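Local coordinates for probable outer membrane protein (Pseudomonas aeruginosa, PDB 3DWO), which probably carries long-chain fatty acids and other hydrophobic compounds across the outer membrane, as a beta-barrel channel of the FadL family, at residues T223-L228 with V293-D298; N297-L302 with G343-T348; D349-R354 with L383-R388. All coordinates share one frame; numbering follows the deposited sequence.

Contact 1: T223-L228 with V293-D298; sequences TDRDTL and VHQFND
Three backbone hydrogen bonds, all met in the plane of the accepting carbonyl, tie these two strand ends together. Thr227 and Val293 form a hydrogen-bonded antiparallel pair, Val293 N reaching Thr227 O at 2.9 Å and Thr227 N returning to Val293 O at 3.0 Å. Beyond the next pair, Gln295 N donates to Arg225 O at 3.0 Å with an N-H...O angle of 162°, so the pairing outlasts the regular strand that starts at Asp226. In the non-hydrogen-bonded pair between, Asp226 and His294 approach to 4.7 Å from CA to CA. With His294 CG anti to its backbone N and Asp226 CG beside its own, the side chains run side by side in the same direction; carboxylate and imidazole planes are 51° apart. Asp226 is gripped from other quarters: Thr223 OG1 donates to Asp226 OD2 at 2.7 Å from above the carboxylate plane, and Trp292 NE1 bonds to Asp226 OD1. Further out, Arg225, bent at its second torsion, swings over the turn and lays one guanidinium face across the backbone oxygens of Gln295 and Phe296. His294 ND1 sits 3.4 Å above the plane of the Phe296 ring, over its centre. On the other face Thr227 and Val293 are buried against Leu22. The contact is an antiparallel pairing of neighbouring strands in the wall of the FadL-family beta barrel. Strand 226-248 pairs on its other side with strand 201-220, the backbone of Leu228 bonding to that of Trp220, and strand 287-295 with strand 300-309 through the backbone of His294 and Leu302.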
loop_
_atom_site.group_PDB
_atom_site.type_symbol
_atom_site.label_atom_id
_atom_site.label_comp_id
_atom_site.label_asym_id
_atom_site.label_seq_id
_atom_site.Cartn_x
_atom_site.Cartn_y
_atom_site.Cartn_z
ATOM N N THR A 223 -30.440 -16.726 -8.668
ATOM C CA THR A 223 -31.069 -17.128 -9.921
ATOM C C THR A 223 -30.212 -17.747 -11.024
ATOM O O THR A 223 -30.533 -17.592 -12.203
ATOM C CB THR A 223 -31.803 -15.926 -10.541
ATOM O OG1 THR A 223 -30.845 -14.926 -10.915
ATOM C CG2 THR A 223 -32.775 -15.324 -9.537
ATOM N N ASP A 224 -29.142 -18.450 -10.669
ATOM C CA ASP A 224 -28.285 -19.066 -11.685
ATOM C C ASP A 224 -27.686 -18.006 -12.621
ATOM O O ASP A 224 -26.695 -18.254 -13.308
ATOM C CB ASP A 224 -29.082 -20.083 -12.515
ATOM C CG ASP A 224 -29.591 -21.256 -11.684
ATOM O OD1 ASP A 224 -30.373 -21.025 -10.736
ATOM O OD2 ASP A 224 -29.212 -22.411 -11.982
ATOM N N ARG A 225 -28.303 -16.829 -12.644
ATOM C CA ARG A 225 -27.846 -15.714 -13.468
ATOM C C ARG A 225 -27.099 -14.712 -12.599
ATOM O O ARG A 225 -26.199 -14.011 -13.062
ATOM C CB ARG A 225 -29.037 -15.001 -14.118
ATOM C CG ARG A 225 -29.509 -15.605 -15.419
ATOM C CD ARG A 225 -28.379 -15.629 -16.426
ATOM N NE ARG A 225 -28.862 -15.757 -17.797
ATOM C CZ ARG A 225 -29.590 -14.837 -18.421
ATOM N NH1 ARG A 225 -29.926 -13.715 -17.795
ATOM N NH2 ARG A 225 -29.979 -15.037 -19.674
ATOM N N ASP A 226 -27.486 -14.651 -11.332
ATOM C CA ASP A 226 -26.878 -13.726 -10.396
ATOM C C ASP A 226 -26.069 -14.432 -9.323
ATOM O O ASP A 226 -26.507 -15.425 -8.744
ATOM C CB ASP A 226 -27.958 -12.873 -9.734
ATOM C CG ASP A 226 -28.809 -12.134 -10.741
ATOM O OD1 ASP A 226 -28.256 -11.298 -11.485
ATOM O OD2 ASP A 226 -30.031 -12.392 -10.790
ATOM N N THR A 227 -24.878 -13.906 -9.069
ATOM C CA THR A 227 -24.000 -14.450 -8.052
ATOM C C THR A 227 -23.623 -13.288 -7.150
ATOM O O THR A 227 -23.000 -12.325 -7.594
ATOM C CB THR A 227 -22.725 -15.051 -8.667
ATOM O OG1 THR A 227 -23.078 -16.073 -9.604
ATOM C CG2 THR A 227 -21.853 -15.662 -7.583
ATOM N N LEU A 228 -24.033 -13.368 -5.891
ATOM C CA LEU A 228 -23.734 -12.326 -4.926
ATOM C C LEU A 228 -22.686 -12.852 -3.966
ATOM O O LEU A 228 -22.658 -14.042 -3.655
ATOM C CB LEU A 228 -24.990 -11.937 -4.150
ATOM C CG LEU A 228 -26.103 -11.229 -4.927
ATOM C CD1 LEU A 228 -27.285 -10.982 -4.003
ATOM C CD2 LEU A 228 -25.590 -9.910 -5.478
ATOM N N VAL A 293 -22.272 -10.506 -9.767
ATOM C CA VAL A 293 -22.005 -10.827 -11.158
ATOM C C VAL A 293 -23.287 -11.315 -11.821
ATOM O O VAL A 293 -23.902 -12.289 -11.384
ATOM C CB VAL A 293 -20.913 -11.911 -11.283
ATOM C CG1 VAL A 293 -20.766 -12.346 -12.731
ATOM C CG2 VAL A 293 -19.587 -11.363 -10.772
ATOM N N HIS A 294 -23.699 -10.613 -12.870
ATOM C CA HIS A 294 -24.901 -10.977 -13.600
ATOM C C HIS A 294 -24.557 -11.376 -15.026
ATOM O O HIS A 294 -23.891 -10.635 -15.748
ATOM C CB HIS A 294 -25.893 -9.812 -13.626
ATOM C CG HIS A 294 -27.109 -10.082 -14.456
ATOM N ND1 HIS A 294 -27.053 -10.262 -15.820
ATOM C CD2 HIS A 294 -28.410 -10.233 -14.110
ATOM C CE1 HIS A 294 -28.265 -10.515 -16.281
ATOM N NE2 HIS A 294 -29.106 -10.504 -15.263
ATOM N N GLN A 295 -25.015 -12.555 -15.425
ATOM C CA GLN A 295 -24.771 -13.046 -16.768
ATOM C C GLN A 295 -25.986 -12.699 -17.624
ATOM O O GLN A 295 -27.069 -13.251 -17.428
ATOM C CB GLN A 295 -24.545 -14.555 -16.722
ATOM C CG GLN A 295 -23.445 -14.945 -15.747
ATOM C CD GLN A 295 -23.400 -16.433 -15.461
ATOM O OE1 GLN A 295 -24.378 -17.016 -14.985
ATOM N NE2 GLN A 295 -22.259 -17.055 -15.743
ATOM N N PHE A 296 -25.806 -11.764 -18.554
ATOM C CA PHE A 296 -26.884 -11.327 -19.441
ATOM C C PHE A 296 -27.198 -12.359 -20.514
ATOM O O PHE A 296 -28.359 -12.592 -20.843
ATOM C CB PHE A 296 -26.513 -9.996 -20.089
ATOM C CG PHE A 296 -26.599 -8.835 -19.151
ATOM C CD1 PHE A 296 -27.803 -8.167 -18.965
ATOM C CD2 PHE A 296 -25.487 -8.434 -18.418
ATOM C CE1 PHE A 296 -27.903 -7.113 -18.061
ATOM C CE2 PHE A 296 -25.574 -7.381 -17.510
ATOM C CZ PHE A 296 -26.784 -6.719 -17.331
ATOM N N ASN A 297 -26.154 -12.972 -21.057
ATOM C CA ASN A 297 -26.307 -13.995 -22.077
ATOM C C ASN A 297 -25.067 -14.879 -22.090
ATOM O O ASN A 297 -24.200 -14.753 -21.222
ATOM C CB ASN A 297 -26.526 -13.360 -23.448
ATOM C CG ASN A 297 -25.431 -12.396 -23.821
ATOM O OD1 ASN A 297 -24.253 -12.749 -23.820
ATOM N ND2 ASN A 297 -25.812 -11.166 -24.149
ATOM N N ASP A 298 -24.980 -15.769 -23.072
ATOM C CA ASP A 298 -23.849 -16.684 -23.162
ATOM C C ASP A 298 -22.541 -16.010 -23.549
ATOM O O ASP A 298 -21.513 -16.676 -23.680
ATOM C CB ASP A 298 -24.162 -17.818 -24.146
ATOM C CG ASP A 298 -24.382 -17.323 -25.561
ATOM O OD1 ASP A 298 -25.208 -16.404 -25.752
ATOM O OD2 ASP A 298 -23.734 -17.859 -26.486
#

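Contact 2: N297-L302 with G343-T348; sequences NDRLSL and GDYKVT. With C8E ((hydroxyethyloxy)tri(ethyloxy)octane), chain G.
Asn297 OD1 is the best-held polar atom, gripped by two backbone N-H groups of its own turn. Arg299 N reaches it at 2.6 Å in the plane of the side-chain carbonyl, an Asx turn, whereas Leu300 N, also at 2.6 Å from Asn297 OD1, comes from above that plane. Together they fix the amide over the bend that starts strand 300-309. Across the strands the bonds are regular: Lys346 N lies on a lone pair of Arg299 O at 2.9 Å, and Ser301 exchanges two bonds with Asp344. The straighter of these, Ser301 N to Asp344 O, has an N-H...O angle of 171°. Arg299 O also takes a CA-H contact from Tyr345, so two consecutive residues of the partner strand converge on it. The Tyr345 ring, its CG anti to the backbone N (chi1 -174°), reaches back to Arg299. Its hydroxyl stands over one face of the guanidinium, Tyr345 OH 2.7 Å from Arg299 NH2, but the angle excludes a hydrogen bond; the two planes are 60° apart. The Leu300 and Tyr345 side chains cross at about a right angle, and Leu300 CD2 lies at the ring edge, 3.7 Å from Tyr345 CD1. Detergent C8E (chain G) follows the same face, with C2 3.7 Å from Leu302 CD2 and C6 near Tyr345 CB, consistent with a lipid-facing surface. At the last pair, Gly343 has no side chain and its CA comes within 4.0 Å of Leu302 CA. On the opposite face Asp344 makes salt bridges to Arg15 and Arg354. Strand 300-309 pairs with strand 287-295 in the barrel wall through Leu302 and His294, and strand 336-346 with strand 351-360 through Gly343 with Ala355 and Tyr345 with Met353.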
loop_
_atom_site.group_PDB
_atom_site.type_symbol
_atom_site.label_atom_id
_atom_site.label_comp_id
_atom_site.label_asym_id
_atom_site.label_seq_id
_atom_site.Cartn_x
_atom_site.Cartn_y
_atom_site.Cartn_z
ATOM N N ASN A 297 -26.154 -12.972 -21.057
ATOM C CA ASN A 297 -26.307 -13.995 -22.077
ATOM C C ASN A 297 -25.067 -14.879 -22.090
ATOM O O ASN A 297 -24.200 -14.753 -21.222
ATOM C CB ASN A 297 -26.526 -13.360 -23.448
ATOM C CG ASN A 297 -25.431 -12.396 -23.821
ATOM O OD1 ASN A 297 -24.253 -12.749 -23.820
ATOM N ND2 ASN A 297 -25.812 -11.166 -24.149
ATOM N N ASP A 298 -24.980 -15.769 -23.072
ATOM C CA ASP A 298 -23.849 -16.684 -23.162
ATOM C C ASP A 298 -22.541 -16.010 -23.549
ATOM O O ASP A 298 -21.513 -16.676 -23.680
ATOM C CB ASP A 298 -24.162 -17.818 -24.146
ATOM C CG ASP A 298 -24.382 -17.323 -25.561
ATOM O OD1 ASP A 298 -25.208 -16.404 -25.752
ATOM O OD2 ASP A 298 -23.734 -17.859 -26.486
ATOM N N ARG A 299 -22.566 -14.692 -23.719
ATOM C CA ARG A 299 -21.350 -13.980 -24.090
ATOM C C ARG A 299 -21.054 -12.723 -23.284
ATOM O O ARG A 299 -19.929 -12.222 -23.304
ATOM C CB ARG A 299 -21.380 -13.628 -25.579
ATOM C CG ARG A 299 -21.461 -14.844 -26.477
ATOM C CD ARG A 299 -20.884 -14.563 -27.851
ATOM N NE ARG A 299 -21.570 -13.481 -28.543
ATOM C CZ ARG A 299 -21.339 -13.159 -29.811
ATOM N NH1 ARG A 299 -20.442 -13.841 -30.511
ATOM N NH2 ARG A 299 -22.005 -12.162 -30.382
ATOM N N LEU A 300 -22.045 -12.216 -22.563
ATOM C CA LEU A 300 -21.833 -11.003 -21.795
ATOM C C LEU A 300 -22.157 -11.138 -20.312
ATOM O O LEU A 300 -23.279 -11.472 -19.930
ATOM C CB LEU A 300 -22.647 -9.863 -22.415
ATOM C CG LEU A 300 -22.437 -8.424 -21.923
ATOM C CD1 LEU A 300 -23.105 -8.232 -20.583
ATOM C CD2 LEU A 300 -20.949 -8.108 -21.845
ATOM N N SER A 301 -21.151 -10.871 -19.483
ATOM C CA SER A 301 -21.291 -10.922 -18.032
ATOM C C SER A 301 -20.749 -9.621 -17.454
ATOM O O SER A 301 -19.649 -9.194 -17.800
ATOM C CB SER A 301 -20.498 -12.095 -17.453
ATOM O OG SER A 301 -20.975 -13.326 -17.953
ATOM N N LEU A 302 -21.528 -8.993 -16.583
ATOM C CA LEU A 302 -21.113 -7.750 -15.956
ATOM C C LEU A 302 -20.992 -7.939 -14.451
ATOM O O LEU A 302 -21.698 -8.759 -13.856
ATOM C CB LEU A 302 -22.118 -6.635 -16.250
ATOM C CG LEU A 302 -22.296 -6.226 -17.713
ATOM C CD1 LEU A 302 -23.250 -5.044 -17.785
ATOM C CD2 LEU A 302 -20.955 -5.854 -18.321
ATOM N N GLY A 343 -16.994 -5.853 -17.016
ATOM C CA GLY A 343 -17.413 -7.188 -17.385
ATOM C C GLY A 343 -16.611 -7.833 -18.493
ATOM O O GLY A 343 -15.687 -7.234 -19.044
ATOM N N ASP A 344 -16.991 -9.065 -18.816
ATOM C CA ASP A 344 -16.337 -9.864 -19.842
ATOM C C ASP A 344 -17.269 -10.150 -21.015
ATOM O O ASP A 344 -18.469 -10.373 -20.835
ATOM C CB ASP A 344 -15.879 -11.197 -19.243
ATOM C CG ASP A 344 -14.652 -11.057 -18.369
ATOM O OD1 ASP A 344 -14.447 -9.972 -17.788
ATOM O OD2 ASP A 344 -13.894 -12.042 -18.257
ATOM N N TYR A 345 -16.706 -10.146 -22.218
ATOM C CA TYR A 345 -17.478 -10.436 -23.415
ATOM C C TYR A 345 -16.732 -11.443 -24.278
ATOM O O TYR A 345 -15.632 -11.168 -24.751
ATOM C CB TYR A 345 -17.725 -9.172 -24.232
ATOM C CG TYR A 345 -18.653 -9.419 -25.394
ATOM C CD1 TYR A 345 -20.030 -9.508 -25.198
ATOM C CD2 TYR A 345 -18.155 -9.625 -26.680
ATOM C CE1 TYR A 345 -20.890 -9.799 -26.250
ATOM C CE2 TYR A 345 -19.008 -9.920 -27.740
ATOM C CZ TYR A 345 -20.374 -10.005 -27.516
ATOM O OH TYR A 345 -21.230 -10.304 -28.553
ATOM N N LYS A 346 -17.329 -12.612 -24.475
ATOM C CA LYS A 346 -16.708 -13.643 -25.295
ATOM C C LYS A 346 -16.962 -13.318 -26.761
ATOM O O LYS A 346 -18.099 -13.353 -27.230
ATOM C CB LYS A 346 -17.291 -15.013 -24.947
ATOM C CG LYS A 346 -17.081 -15.402 -23.495
ATOM C CD LYS A 346 -17.944 -16.584 -23.094
ATOM C CE LYS A 346 -17.822 -16.862 -21.602
ATOM N NZ LYS A 346 -18.745 -17.943 -21.155
ATOM N N VAL A 347 -15.895 -12.985 -27.476
ATOM C CA VAL A 347 -15.997 -12.646 -28.889
ATOM C C VAL A 347 -16.141 -13.916 -29.714
ATOM O O VAL A 347 -16.952 -13.986 -30.635
ATOM C CB VAL A 347 -14.748 -11.884 -29.356
ATOM C CG1 VAL A 347 -14.922 -11.430 -30.796
ATOM C CG2 VAL A 347 -14.500 -10.699 -28.440
ATOM N N THR A 348 -15.334 -14.916 -29.375
ATOM C CA THR A 348 -15.351 -16.205 -30.049
ATOM C C THR A 348 -15.162 -17.255 -28.964
ATOM O O THR A 348 -15.264 -16.950 -27.775
ATOM C CB THR A 348 -14.198 -16.337 -31.062
ATOM O OG1 THR A 348 -12.955 -16.449 -30.359
ATOM C CG2 THR A 348 -14.146 -15.119 -31.976
HETATM C C1 C8E G . -18.343 -2.954 -19.633
HETATM C C2 C8E G . -18.412 -4.176 -20.423
HETATM C C3 C8E G . -17.119 -4.726 -20.824
HETATM C C4 C8E G . -16.965 -4.468 -22.248
HETATM C C5 C8E G . -16.407 -5.677 -22.899
HETATM C C6 C8E G . -16.606 -5.609 -24.335
#

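Contact 3: D349-R354 with L383-R388; sequences DQWTMR and LGAGYR. With C8E ((hydroxyethyloxy)tri(ethyloxy)octane), chain J.
Strands 351-360 and 378-388, consecutive in the chain, form an antiparallel beta hairpin, and this contact joins its open end, where the axes run at 164°. Five backbone hydrogen bonds close it, from Arg388 N on a lone pair of Gln350 O to Gly384 N with Arg354 O. The shortest, Arg354 N to Gly384 O at 2.7 Å, comes from well above the carbonyl plane. One face is aromatic. Tyr387, with CG anti to its backbone N, crosses Trp351 obliquely: its CD1 stands 3.6 Å above one face of the indole, offset toward the rim, and its CB makes a CH-pi contact 4.3 Å from the centroid of the six-membered ring. Gln350 CB meets Tyr387 CE1 at 3.4 Å, the two side chains pointing the same way, and Ala385 CB touches the indole edge. Next to Ala385, Met353 SD is 3.8 Å from C4 of detergent C8E (chain J). The other face carries two glycines. Thr352 CG2, in the crowded position between backbone N and carbonyl carbon, presses to 3.3 Å from Gly386 CA, and extended Arg354 passes along Gly384 toward Gly386. Buried Arg354 forms a salt bridge from NH2 to Asp398 OD1, while its NE has Asp344 as partner. An apolar, aromatic outer face and a polar inner face are typical of transmembrane beta-barrel strands, and the bound detergent is consistent with the first facing lipid.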
loop_
_atom_site.group_PDB
_atom_site.type_symbol
_atom_site.label_atom_id
_atom_site.label_comp_id
_atom_site.label_asym_id
_atom_site.label_seq_id
_atom_site.Cartn_x
_atom_site.Cartn_y
_atom_site.Cartn_z
ATOM N N ASP A 349 -14.884 -18.488 -29.365
ATOM C CA ASP A 349 -14.673 -19.550 -28.395
ATOM C C ASP A 349 -13.257 -19.446 -27.850
ATOM O O ASP A 349 -12.938 -20.017 -26.809
ATOM C CB ASP A 349 -14.884 -20.916 -29.048
ATOM C CG ASP A 349 -16.283 -21.080 -29.604
ATOM O OD1 ASP A 349 -17.253 -20.832 -28.858
ATOM O OD2 ASP A 349 -16.417 -21.463 -30.785
ATOM N N GLN A 350 -12.415 -18.704 -28.563
ATOM C CA GLN A 350 -11.022 -18.512 -28.174
ATOM C C GLN A 350 -10.833 -17.173 -27.466
ATOM O O GLN A 350 -10.307 -17.116 -26.356
ATOM C CB GLN A 350 -10.113 -18.531 -29.407
ATOM C CG GLN A 350 -10.312 -19.707 -30.353
ATOM C CD GLN A 350 -9.902 -21.025 -29.742
ATOM O OE1 GLN A 350 -10.562 -21.536 -28.835
ATOM N NE2 GLN A 350 -8.798 -21.584 -30.231
ATOM N N TRP A 351 -11.271 -16.102 -28.124
ATOM C CA TRP A 351 -11.130 -14.747 -27.602
ATOM C C TRP A 351 -12.225 -14.223 -26.690
ATOM O O TRP A 351 -13.405 -14.515 -26.863
ATOM C CB TRP A 351 -10.964 -13.752 -28.753
ATOM C CG TRP A 351 -9.648 -13.855 -29.435
ATOM C CD1 TRP A 351 -9.364 -14.540 -30.580
ATOM C CD2 TRP A 351 -8.407 -13.303 -28.977
ATOM N NE1 TRP A 351 -8.023 -14.450 -30.864
ATOM C CE2 TRP A 351 -7.413 -13.699 -29.895
ATOM C CE3 TRP A 351 -8.042 -12.515 -27.878
ATOM C CZ2 TRP A 351 -6.073 -13.335 -29.747
ATOM C CZ3 TRP A 351 -6.712 -12.154 -27.730
ATOM C CH2 TRP A 351 -5.742 -12.565 -28.662
ATOM N N THR A 352 -11.803 -13.426 -25.714
ATOM C CA THR A 352 -12.706 -12.793 -24.770
ATOM C C THR A 352 -12.144 -11.404 -24.489
ATOM O O THR A 352 -10.930 -11.227 -24.375
ATOM C CB THR A 352 -12.814 -13.594 -23.458
ATOM O OG1 THR A 352 -13.523 -12.821 -22.481
ATOM C CG2 THR A 352 -11.442 -13.935 -22.932
ATOM N N MET A 353 -13.029 -10.416 -24.411
ATOM C CA MET A 353 -12.626 -9.039 -24.154
ATOM C C MET A 353 -13.154 -8.549 -22.819
ATOM O O MET A 353 -14.263 -8.904 -22.417
ATOM C CB MET A 353 -13.144 -8.118 -25.256
ATOM C CG MET A 353 -12.357 -8.182 -26.543
ATOM S SD MET A 353 -13.031 -7.041 -27.767
ATOM C CE MET A 353 -12.860 -8.015 -29.267
ATOM N N ARG A 354 -12.357 -7.728 -22.141
ATOM C CA ARG A 354 -12.739 -7.181 -20.847
ATOM C C ARG A 354 -12.512 -5.678 -20.793
ATOM O O ARG A 354 -11.689 -5.125 -21.524
ATOM C CB ARG A 354 -11.929 -7.826 -19.719
ATOM C CG ARG A 354 -11.837 -9.329 -19.794
ATOM C CD ARG A 354 -11.419 -9.929 -18.459
ATOM N NE ARG A 354 -11.274 -11.378 -18.557
ATOM C CZ ARG A 354 -10.252 -11.982 -19.150
ATOM N NH1 ARG A 354 -9.280 -11.260 -19.693
ATOM N NH2 ARG A 354 -10.201 -13.307 -19.204
ATOM N N LEU A 383 -8.657 -2.275 -19.513
ATOM C CA LEU A 383 -8.984 -3.001 -20.738
ATOM C C LEU A 383 -8.282 -4.351 -20.614
ATOM O O LEU A 383 -7.150 -4.415 -20.131
ATOM C CB LEU A 383 -8.456 -2.264 -21.972
ATOM C CG LEU A 383 -9.115 -0.934 -22.329
ATOM C CD1 LEU A 383 -8.414 -0.351 -23.547
ATOM C CD2 LEU A 383 -10.602 -1.144 -22.608
ATOM N N GLY A 384 -8.947 -5.424 -21.036
ATOM C CA GLY A 384 -8.339 -6.739 -20.948
ATOM C C GLY A 384 -8.768 -7.704 -22.038
ATOM O O GLY A 384 -9.775 -7.494 -22.712
ATOM N N ALA A 385 -7.993 -8.770 -22.212
ATOM C CA ALA A 385 -8.297 -9.781 -23.214
ATOM C C ALA A 385 -7.815 -11.146 -22.734
ATOM O O ALA A 385 -6.837 -11.243 -21.994
ATOM C CB ALA A 385 -7.639 -9.426 -24.538
ATOM N N GLY A 386 -8.515 -12.195 -23.157
ATOM C CA GLY A 386 -8.150 -13.547 -22.769
ATOM C C GLY A 386 -8.199 -14.499 -23.949
ATOM O O GLY A 386 -9.068 -14.393 -24.812
ATOM N N TYR A 387 -7.260 -15.437 -23.989
ATOM C CA TYR A 387 -7.202 -16.394 -25.079
ATOM C C TYR A 387 -7.000 -17.816 -24.578
ATOM O O TYR A 387 -6.007 -18.106 -23.915
ATOM C CB TYR A 387 -6.059 -16.038 -26.032
ATOM C CG TYR A 387 -5.954 -16.967 -27.219
ATOM C CD1 TYR A 387 -6.883 -16.908 -28.259
ATOM C CD2 TYR A 387 -4.948 -17.929 -27.290
ATOM C CE1 TYR A 387 -6.814 -17.782 -29.336
ATOM C CE2 TYR A 387 -4.871 -18.812 -28.364
ATOM C CZ TYR A 387 -5.809 -18.733 -29.382
ATOM O OH TYR A 387 -5.750 -19.610 -30.440
ATOM N N ARG A 388 -7.945 -18.696 -24.894
ATOM C CA ARG A 388 -7.842 -20.095 -24.499
ATOM C C ARG A 388 -7.296 -20.852 -25.705
ATOM O O ARG A 388 -7.800 -20.710 -26.817
ATOM C CB ARG A 388 -9.206 -20.655 -24.089
ATOM C CG ARG A 388 -10.240 -20.695 -25.192
ATOM C CD ARG A 388 -11.519 -21.335 -24.687
ATOM N NE ARG A 388 -12.027 -20.650 -23.502
ATOM C CZ ARG A 388 -13.116 -21.018 -22.834
ATOM N NH1 ARG A 388 -13.820 -22.071 -23.233
ATOM N NH2 ARG A 388 -13.499 -20.337 -21.763
HETATM C C1 C8E J . -7.972 -5.427 -27.007
HETATM C C2 C8E J . -8.686 -5.375 -25.740
HETATM C C3 C8E J . -9.611 -4.252 -25.601
HETATM C C4 C8E J . -10.954 -4.805 -25.551
HETATM C C5 C8E J . -11.822 -3.890 -24.767
HETATM C C6 C8E J . -12.943 -3.454 -25.579
HETATM C C7 C8E J . -13.886 -3.101 -24.535
HETATM C C8 C8E J . -14.824 -2.099 -25.076
HETATM O O9 C8E J . -15.018 -0.766 -24.624
HETATM C C10 C8E J . -15.440 -0.536 -23.292
#

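How the contacts relate
The three contacts lie side by side at one end of the barrel wall, on the same side of the chain's centre. Contact 1 joins strands 226-248 and 287-295, contact 2 strands 300-309 and 336-346, and contact 3 strands 351-360 and 378-388, six successive neighbours in the barrel wall. Contacts 1 and 2 have centres about 11 Å apart and share Asn297 and Asp298 of the turn; the centres of contacts 2 and 3 are about 9 Å apart, with Tyr345 O facing Met353 N. Contacts 1 and 3, about 19 Å apart, do not touch. Short turns carry the chain from one contact to the next, whereas the two strands within each contact are joined by longer stretches of chain.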